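Local coordinates for probable molybdopterin-guanine dinucleotide biosynthesis protein A (Aquifex aeolicus, PDB 2E8B) that probably transfers a GMP moiety from GTP to the molybdenum-bearing molybdopterin cofactor, giving the guanine dinucleotide form and releasing diphosphate, at residues 31-34 and 35-38. Sequence-based numbering, arbitrary orientation.
Sequences DKLL and YEIK
The ring of Y35 lies back along the chain against D31, the residue just before helix 32-51. Its CD2 edge comes to 3.0 Å from D31 O, close to the ring plane, and CE2 reaches on toward D31 CB at 4.0 Å. A chi1 of -70° accounts for this, since it sets CG beside the backbone N, which swings the ring back so that its CD2-CE2 edge meets the D31 carbonyl. The amide of Y35 makes a weak bond of 3.5 Å to the same D31 O, so ring edge and N-H share one carbonyl; D31 itself holds the N-cap position without a side-chain capping bond. R27 adds a cation-pi contact to the ring, and an alanine here would probably cost R27 its aromatic partner and uncover the D31 carbonyl on the side the ring edge now covers.

One residue on, E36 folds back over K32, its CG 3.1 Å from K32 O, which also accepts the hydrogen bond from E36 N (2.9 Å). From there its extended chain crosses L33 at about a right angle, bringing OE1 to 3.5 Å from L33 CD1. The other oxygen, OE2, is hydrogen-bonded to S25; K32 NZ stands 5.8 Å from OE2, too far for a salt bridge, though the opposite charges may still attract.

L33 and I37 instead run side by side and point the same way, with CD1 of L33 4.0 Å from CG1 of I37, an i to i+4 apolar pair on an exposed flank.

Regular helical bonds from I37 N to L33 O and K38 N to L34 O continue the turn. This surface-exposed end carries K32, probably part of the GTP site, and opens helix 32-51, the crossover of the beta-alpha-beta unit between the parallel strands 16-22 and 56-61.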
loop_
_atom_site.group_PDB
_atom_site.type_symbol
_atom_site.label_atom_id
_atom_site.label_comp_id
_atom_site.label_asym_id
_atom_site.label_seq_id
_atom_site.Cartn_x
_atom_site.Cartn_y
_atom_site.Cartn_z
ATOM N N ASP A 31 -8.876 -24.287 -3.641
ATOM C CA ASP A 31 -8.758 -23.283 -4.693
ATOM C C ASP A 31 -7.670 -22.248 -4.446
ATOM O O ASP A 31 -7.663 -21.197 -5.089
ATOM C CB ASP A 31 -10.090 -22.550 -4.873
ATOM C CG ASP A 31 -11.224 -23.479 -5.253
ATOM O OD1 ASP A 31 -11.118 -24.150 -6.300
ATOM O OD2 ASP A 31 -12.224 -23.532 -4.506
ATOM N N LYS A 32 -6.744 -22.525 -3.535
ATOM C CA LYS A 32 -5.706 -21.543 -3.258
ATOM C C LYS A 32 -4.866 -21.187 -4.485
ATOM O O LYS A 32 -4.549 -20.017 -4.695
ATOM C CB LYS A 32 -4.803 -21.999 -2.106
ATOM C CG LYS A 32 -3.993 -23.255 -2.346
ATOM C CD LYS A 32 -3.098 -23.521 -1.142
ATOM C CE LYS A 32 -2.444 -24.889 -1.209
ATOM N NZ LYS A 32 -1.528 -25.130 -0.059
ATOM N N LEU A 33 -4.523 -22.172 -5.313
ATOM C CA LEU A 33 -3.718 -21.870 -6.495
ATOM C C LEU A 33 -4.390 -20.848 -7.420
ATOM O O LEU A 33 -3.718 -19.961 -7.958
ATOM C CB LEU A 33 -3.390 -23.146 -7.276
ATOM C CG LEU A 33 -2.340 -22.956 -8.379
ATOM C CD1 LEU A 33 -1.037 -22.442 -7.773
ATOM C CD2 LEU A 33 -2.104 -24.278 -9.100
ATOM N N LEU A 34 -5.706 -20.958 -7.605
ATOM C CA LEU A 34 -6.434 -20.015 -8.456
ATOM C C LEU A 34 -6.226 -18.587 -7.967
ATOM O O LEU A 34 -6.039 -17.665 -8.760
ATOM C CB LEU A 34 -7.937 -20.313 -8.449
ATOM C CG LEU A 34 -8.546 -21.201 -9.533
ATOM C CD1 LEU A 34 -10.048 -21.304 -9.293
ATOM C CD2 LEU A 34 -8.271 -20.610 -10.912
ATOM N N TYR A 35 -6.253 -18.412 -6.650
ATOM C CA TYR A 35 -6.079 -17.092 -6.063
ATOM C C TYR A 35 -4.635 -16.606 -6.142
ATOM O O TYR A 35 -4.382 -15.419 -6.342
ATOM C CB TYR A 35 -6.565 -17.106 -4.611
ATOM C CG TYR A 35 -8.070 -17.226 -4.505
ATOM C CD1 TYR A 35 -8.893 -16.113 -4.690
ATOM C CD2 TYR A 35 -8.675 -18.458 -4.275
ATOM C CE1 TYR A 35 -10.283 -16.228 -4.650
ATOM C CE2 TYR A 35 -10.061 -18.585 -4.233
ATOM C CZ TYR A 35 -10.859 -17.468 -4.421
ATOM O OH TYR A 35 -12.229 -17.599 -4.385
ATOM N N GLU A 36 -3.688 -17.525 -6.001
ATOM C CA GLU A 36 -2.281 -17.156 -6.059
ATOM C C GLU A 36 -1.887 -16.738 -7.469
ATOM O O GLU A 36 -1.130 -15.787 -7.650
ATOM C CB GLU A 36 -1.413 -18.325 -5.593
ATOM C CG GLU A 36 -1.741 -18.771 -4.176
ATOM C CD GLU A 36 -0.989 -20.014 -3.756
ATOM O OE1 GLU A 36 -0.962 -20.984 -4.541
ATOM O OE2 GLU A 36 -0.436 -20.024 -2.635
ATOM N N ILE A 37 -2.400 -17.452 -8.465
ATOM C CA ILE A 37 -2.087 -17.136 -9.854
ATOM C C ILE A 37 -2.754 -15.830 -10.261
ATOM O O ILE A 37 -2.122 -14.960 -10.864
ATOM C CB ILE A 37 -2.531 -18.279 -10.787
ATOM C CG1 ILE A 37 -1.738 -19.543 -10.444
ATOM C CG2 ILE A 37 -2.327 -17.886 -12.248
ATOM C CD1 ILE A 37 -0.232 -19.358 -10.462
ATOM N N LYS A 38 -4.031 -15.692 -9.919
ATOM C CA LYS A 38 -4.774 -14.481 -10.227
ATOM C C LYS A 38 -4.111 -13.317 -9.494
ATOM O O LYS A 38 -4.039 -12.200 -10.011
ATOM C CB LYS A 38 -6.226 -14.638 -9.766
ATOM C CG LYS A 38 -7.138 -13.447 -10.049
ATOM C CD LYS A 38 -7.366 -13.226 -11.537
ATOM C CE LYS A 38 -6.218 -12.462 -12.173
ATOM N NZ LYS A 38 -6.025 -11.141 -11.520
#